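Isomerase/lactonizing enzyme (Agrobacterium fabrum str. C58, PDB 2NQL) is of unknown specific function but belongs to the mandelate racemase/muconate lactonizing enzyme family of the enolase superfamily, with a metal-binding barrel domain. Local coordinates at residues Lys210-Met215 / Pro236-Ala241; Pro154-Gly159 / Ala182-Thr187. All blocks are in the same frame, centred on the assembly; numbering follows the deposited sequence.

Interaction 1 of 2, residues Lys210-Met215 / Pro236-Ala241. With NA (sodium ion), chain G.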
loop_
_atom_site.group_PDB
_atom_site.type_symbol
_atom_site.label_atom_id
_atom_site.label_comp_id
_atom_site.label_asym_id
_atom_site.label_seq_id
_atom_site.Cartn_x
_atom_site.Cartn_y
_atom_site.Cartn_z
ATOM N N LYS A 210 -29.521 -4.322 18.240
ATOM C CA LYS A 210 -28.783 -4.602 16.988
ATOM C C LYS A 210 -27.498 -5.332 17.351
ATOM O O LYS A 210 -26.760 -4.889 18.233
ATOM C CB LYS A 210 -28.437 -3.302 16.244
ATOM C CG LYS A 210 -29.624 -2.528 15.702
ATOM C CD LYS A 210 -29.233 -1.701 14.498
ATOM C CE LYS A 210 -29.754 -0.300 14.583
ATOM N NZ LYS A 210 -31.199 -0.243 14.268
ATOM N N ILE A 211 -27.273 -6.487 16.725
ATOM C CA ILE A 211 -26.127 -7.349 17.059
ATOM C C ILE A 211 -25.434 -7.748 15.757
ATOM O O ILE A 211 -25.910 -8.601 15.013
ATOM C CB ILE A 211 -26.529 -8.614 17.867
ATOM C CG1 ILE A 211 -27.413 -8.242 19.075
ATOM C CG2 ILE A 211 -25.263 -9.364 18.380
ATOM C CD1 ILE A 211 -28.028 -9.464 19.811
ATOM N N ALA A 212 -24.284 -7.132 15.507
ATOM C CA ALA A 212 -23.474 -7.448 14.334
ATOM C C ALA A 212 -22.354 -8.440 14.625
ATOM O O ALA A 212 -21.881 -8.568 15.771
ATOM C CB ALA A 212 -22.891 -6.143 13.759
ATOM N N ALA A 213 -21.905 -9.109 13.564
ATOM C CA ALA A 213 -20.812 -10.063 13.651
ATOM C C ALA A 213 -19.629 -9.607 12.823
ATOM O O ALA A 213 -19.742 -9.442 11.608
ATOM C CB ALA A 213 -21.256 -11.438 13.181
ATOM N N ASP A 214 -18.501 -9.408 13.500
ATOM C CA ASP A 214 -17.232 -9.191 12.806
ATOM C C ASP A 214 -16.575 -10.556 12.513
ATOM O O ASP A 214 -16.037 -11.245 13.403
ATOM C CB ASP A 214 -16.325 -8.247 13.613
ATOM C CG ASP A 214 -14.913 -8.109 13.009
ATOM O OD1 ASP A 214 -14.723 -8.404 11.803
ATOM O OD2 ASP A 214 -13.986 -7.720 13.754
ATOM N N MET A 215 -16.612 -10.915 11.241
ATOM C CA MET A 215 -16.188 -12.226 10.793
ATOM C C MET A 215 -14.692 -12.303 10.566
ATOM O O MET A 215 -14.153 -13.394 10.344
ATOM C CB MET A 215 -16.944 -12.611 9.528
ATOM C CG MET A 215 -18.419 -12.860 9.814
ATOM S SD MET A 215 -19.244 -13.429 8.336
ATOM C CE MET A 215 -18.663 -15.134 8.329
ATOM N N PRO A 236 -28.783 -11.158 12.618
ATOM C CA PRO A 236 -27.608 -10.278 12.596
ATOM C C PRO A 236 -27.853 -8.946 11.895
ATOM O O PRO A 236 -28.449 -8.888 10.807
ATOM C CB PRO A 236 -26.549 -11.114 11.857
ATOM C CG PRO A 236 -27.319 -12.052 11.012
ATOM C CD PRO A 236 -28.567 -12.368 11.803
ATOM N N TRP A 237 -27.392 -7.880 12.545
ATOM C CA TRP A 237 -27.461 -6.527 12.011
ATOM C C TRP A 237 -26.659 -6.421 10.716
ATOM O O TRP A 237 -27.191 -5.990 9.689
ATOM C CB TRP A 237 -26.926 -5.578 13.097
ATOM C CG TRP A 237 -26.740 -4.129 12.779
ATOM C CD1 TRP A 237 -27.314 -3.397 11.781
ATOM C CD2 TRP A 237 -25.933 -3.228 13.530
ATOM N NE1 TRP A 237 -26.892 -2.084 11.853
ATOM C CE2 TRP A 237 -26.045 -1.957 12.923
ATOM C CE3 TRP A 237 -25.105 -3.378 14.661
ATOM C CZ2 TRP A 237 -25.349 -0.844 13.389
ATOM C CZ3 TRP A 237 -24.419 -2.266 15.141
ATOM C CH2 TRP A 237 -24.562 -1.007 14.511
ATOM N N PHE A 238 -25.386 -6.803 10.774
ATOM C CA PHE A 238 -24.577 -6.982 9.578
ATOM C C PHE A 238 -23.506 -8.042 9.806
ATOM O O PHE A 238 -23.186 -8.382 10.962
ATOM C CB PHE A 238 -23.994 -5.652 9.071
ATOM C CG PHE A 238 -23.130 -4.911 10.082
ATOM C CD1 PHE A 238 -21.792 -5.268 10.280
ATOM C CD2 PHE A 238 -23.642 -3.833 10.799
ATOM C CE1 PHE A 238 -20.970 -4.567 11.190
ATOM C CE2 PHE A 238 -22.841 -3.123 11.713
ATOM C CZ PHE A 238 -21.497 -3.506 11.919
ATOM N N ALA A 239 -22.959 -8.560 8.706
ATOM C CA ALA A 239 -21.797 -9.443 8.743
ATOM C C ALA A 239 -20.637 -8.647 8.166
ATOM O O ALA A 239 -20.692 -8.209 7.025
ATOM C CB ALA A 239 -22.052 -10.720 7.922
ATOM N N GLU A 240 -19.620 -8.420 8.990
ATOM C CA GLU A 240 -18.504 -7.557 8.599
ATOM C C GLU A 240 -17.309 -8.422 8.177
ATOM O O GLU A 240 -17.038 -9.450 8.804
ATOM C CB GLU A 240 -18.152 -6.617 9.757
ATOM C CG GLU A 240 -16.740 -6.064 9.716
ATOM C CD GLU A 240 -16.407 -5.226 10.934
ATOM O OE1 GLU A 240 -17.323 -4.783 11.645
ATOM O OE2 GLU A 240 -15.207 -4.936 11.159
ATOM N N ALA A 241 -16.606 -7.998 7.119
ATOM C CA ALA A 241 -15.325 -8.615 6.691
ATOM C C ALA A 241 -15.430 -10.149 6.568
ATOM O O ALA A 241 -14.734 -10.898 7.282
ATOM C CB ALA A 241 -14.171 -8.208 7.648
HETATM NA NA NA G . -14.539 -2.783 10.927
HETATM O O HOH W 1 -13.055 -6.455 10.759
HETATM O O HOH W 2 -14.575 -3.132 8.038
HETATM O O HOH W 3 -15.906 -1.315 12.193
#
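K210 begins the strand with its CB directed at 236-241, and CD rests over one face of the W237 indole, 3.5 Å from the centroid of the five-membered ring. The chain then bends at chi3 and chi4 and carries NZ off, so any cation-pi attraction is weak at best. F238 CE2 lies over the opposite indole face. I211 turns its side chain away toward helix 194-205, while its carbonyl O accepts W237 N at 3.0 Å from above the carbonyl plane. A212 sets its CB over the centre of the F238 ring, 3.4 Å from the centroid, a CH-pi contact made possible by the crowded chi1 of F238 (58°). The parallel ladder runs through A213, whose N donates to F238 O and whose O receives E240 N, both bonds lying nearly along the C=O axes. D214 and E240 follow as neighbours on one sheet face; each has CG anti to its backbone N, and their carboxylates stack with planes 21° apart, D214 OD1 3.6 Å from E240 OE2. M215 N closes the ladder on E240 O at 2.9 Å, and its SD meets A239 CB on the helix 221-231 side. E240 OE2 binds the sodium ion at 2.3 Å, with E266 as a second protein ligand, while OE1 takes a salt bridge from K184 and a hydrogen bond from Q287; D214 OD2 is hydrogen-bonded to H216 ND1. One water lies within hydrogen-bonding distance of D214 OD1 and E240 OE2; the ladder register puts the two acids together, and the sodium ion and K184 would probably offset their repulsion.

Interaction 2 of 2, residues Pro154-Gly159 / Ala182-Thr187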
loop_
_atom_site.group_PDB
_atom_site.type_symbol
_atom_site.label_atom_id
_atom_site.label_comp_id
_atom_site.label_asym_id
_atom_site.label_seq_id
_atom_site.Cartn_x
_atom_site.Cartn_y
_atom_site.Cartn_z
ATOM N N PRO A 154 -25.528 8.209 16.712
ATOM C CA PRO A 154 -25.466 6.943 17.430
ATOM C C PRO A 154 -24.089 6.294 17.490
ATOM O O PRO A 154 -23.280 6.445 16.571
ATOM C CB PRO A 154 -26.436 6.061 16.624
ATOM C CG PRO A 154 -27.407 7.031 16.077
ATOM C CD PRO A 154 -26.514 8.122 15.614
ATOM N N ALA A 155 -23.850 5.579 18.581
ATOM C CA ALA A 155 -22.620 4.833 18.790
ATOM C C ALA A 155 -22.977 3.391 19.134
ATOM O O ALA A 155 -23.924 3.152 19.894
ATOM C CB ALA A 155 -21.819 5.477 19.909
ATOM N N TYR A 156 -22.263 2.428 18.551
ATOM C CA TYR A 156 -22.444 1.027 18.924
ATOM C C TYR A 156 -21.267 0.494 19.698
ATOM O O TYR A 156 -20.113 0.869 19.440
ATOM C CB TYR A 156 -22.784 0.135 17.726
ATOM C CG TYR A 156 -21.655 -0.225 16.783
ATOM C CD1 TYR A 156 -20.830 -1.341 17.034
ATOM C CD2 TYR A 156 -21.407 0.534 15.635
ATOM C CE1 TYR A 156 -19.813 -1.686 16.165
ATOM C CE2 TYR A 156 -20.378 0.177 14.737
ATOM C CZ TYR A 156 -19.591 -0.919 15.015
ATOM O OH TYR A 156 -18.575 -1.281 14.165
ATOM N N VAL A 157 -21.566 -0.395 20.639
ATOM C CA VAL A 157 -20.559 -0.994 21.504
ATOM C C VAL A 157 -19.746 -2.046 20.766
ATOM O O VAL A 157 -20.276 -2.975 20.138
ATOM C CB VAL A 157 -21.194 -1.619 22.785
ATOM C CG1 VAL A 157 -20.127 -2.215 23.686
ATOM C CG2 VAL A 157 -21.947 -0.567 23.544
ATOM N N SER A 158 -18.434 -1.897 20.862
ATOM C CA SER A 158 -17.548 -2.847 20.265
ATOM C C SER A 158 -16.567 -3.262 21.355
ATOM O O SER A 158 -16.102 -2.430 22.152
ATOM C CB SER A 158 -16.813 -2.155 19.119
ATOM O OG SER A 158 -16.115 -3.080 18.327
ATOM N N GLY A 159 -16.267 -4.549 21.406
ATOM C CA GLY A 159 -15.257 -5.039 22.343
ATOM C C GLY A 159 -16.003 -5.617 23.523
ATOM O O GLY A 159 -16.639 -4.882 24.286
ATOM N N ALA A 182 -26.985 -0.997 20.251
ATOM C CA ALA A 182 -26.307 -1.622 19.134
ATOM C C ALA A 182 -24.923 -2.121 19.563
ATOM O O ALA A 182 -24.233 -1.472 20.362
ATOM C CB ALA A 182 -26.248 -0.657 17.945
ATOM N N PHE A 183 -24.574 -3.319 19.089
ATOM C CA PHE A 183 -23.470 -4.123 19.624
ATOM C C PHE A 183 -22.812 -4.880 18.485
ATOM O O PHE A 183 -23.468 -5.228 17.489
ATOM C CB PHE A 183 -23.978 -5.166 20.647
ATOM C CG PHE A 183 -24.736 -4.565 21.792
ATOM C CD1 PHE A 183 -24.065 -4.174 22.956
ATOM C CD2 PHE A 183 -26.117 -4.338 21.685
ATOM C CE1 PHE A 183 -24.762 -3.587 24.023
ATOM C CE2 PHE A 183 -26.822 -3.731 22.737
ATOM C CZ PHE A 183 -26.153 -3.367 23.903
ATOM N N LYS A 184 -21.521 -5.163 18.640
ATOM C CA LYS A 184 -20.828 -6.015 17.679
ATOM C C LYS A 184 -19.907 -6.953 18.431
ATOM O O LYS A 184 -19.252 -6.541 19.402
ATOM C CB LYS A 184 -20.061 -5.160 16.640
ATOM C CG LYS A 184 -19.345 -5.986 15.565
ATOM C CD LYS A 184 -18.665 -5.096 14.509
ATOM C CE LYS A 184 -17.335 -4.547 14.996
ATOM N NZ LYS A 184 -16.815 -3.592 13.998
ATOM N N PHE A 185 -19.850 -8.209 17.988
ATOM C CA PHE A 185 -18.928 -9.177 18.575
ATOM C C PHE A 185 -17.964 -9.716 17.527
ATOM O O PHE A 185 -18.282 -9.719 16.331
ATOM C CB PHE A 185 -19.686 -10.314 19.283
ATOM C CG PHE A 185 -20.300 -11.312 18.347
ATOM C CD1 PHE A 185 -19.607 -12.476 17.985
ATOM C CD2 PHE A 185 -21.568 -11.091 17.808
ATOM C CE1 PHE A 185 -20.178 -13.404 17.100
ATOM C CE2 PHE A 185 -22.140 -12.016 16.903
ATOM C CZ PHE A 185 -21.441 -13.171 16.561
ATOM N N ALA A 186 -16.804 -10.191 17.978
ATOM C CA ALA A 186 -15.796 -10.720 17.058
ATOM C C ALA A 186 -15.820 -12.241 17.109
ATOM O O ALA A 186 -15.733 -12.844 18.182
ATOM C CB ALA A 186 -14.399 -10.177 17.400
ATOM N N THR A 187 -15.987 -12.852 15.940
ATOM C CA THR A 187 -16.176 -14.302 15.831
ATOM C C THR A 187 -15.044 -15.225 16.351
ATOM O O THR A 187 -15.354 -16.306 16.864
ATOM C CB THR A 187 -16.676 -14.733 14.420
ATOM O OG1 THR A 187 -15.672 -14.428 13.438
ATOM C CG2 THR A 187 -17.936 -13.982 14.050
HETATM O O HOH W 4 -26.306 2.051 20.577
HETATM O O HOH W 5 -16.889 -6.705 20.233
#
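Strands 154-158 and 182-186 run parallel, their axes approaching to 4.5 Å and crossing at -32°, the splay expected between neighbouring barrel strands. The ladder is short and centres on V157 beside F183: V157 N donates to A182 O at 2.9 Å, and V157 O receives K184 N almost exactly along its C=O axis, though the N-H points off the line to the acceptor. Beyond this pair the backbones diverge, and a water bridges the gap, accepting from G159 N and donating to K184 O. A second water spans A155 O and A182 N at the other end, weakly on the A182 side. Y156 and K184 carry most of the side-chain contact. Y156 CB packs on A182 CB at 3.6 Å, and chi1 of 76°, the crowded position, lays the ring across the K184 chain, with CE1 3.5 Å from K184 CB. K184 leaves its backbone extended, CG anti to N, then kinks at chi3 (80°); CE reaches the tyrosine edge in the ring plane and NZ donates to Y156 OH at 2.9 Å. The same ammonium forms a salt bridge with E240, so the phenol oxygen and a carboxylate together fix its position. On the other sheet face V157 and F183 lie side by side, V157 CB 3.8 Å from F183 CD1. Helix 165-177 connects the two strands as a beta-alpha-beta crossover; F183 and F185 pack outward on helix 194-205, strand 340-342 flanks 154-158 on its other side, where E341 accepts from S158 OG, and strand 210-214 continues the sheet beyond 182-186.

In the fold
Both interactions are parallel strand pairs of two beta-alpha-beta units in the barrel domain, separated by the crossover through helix 194-205, with centres about 9 Å apart on the same side of the chain's centre. They come in series: interaction 2 is complete before interaction 1 opens. Strands 182-186 and 210-214 are neighbours in the sheet, joined by a probable hydrogen bond from F183 N to K210 O, so the order runs 152-158, 182-186, 210-214, 239-240. The K184-E240 salt bridge (NZ to OE1, 2.7 Å) reaches past strand 210-214, coupling the lysine-tyrosine pair of interaction 2 to the sodium-binding carboxylate of interaction 1 in one polar network.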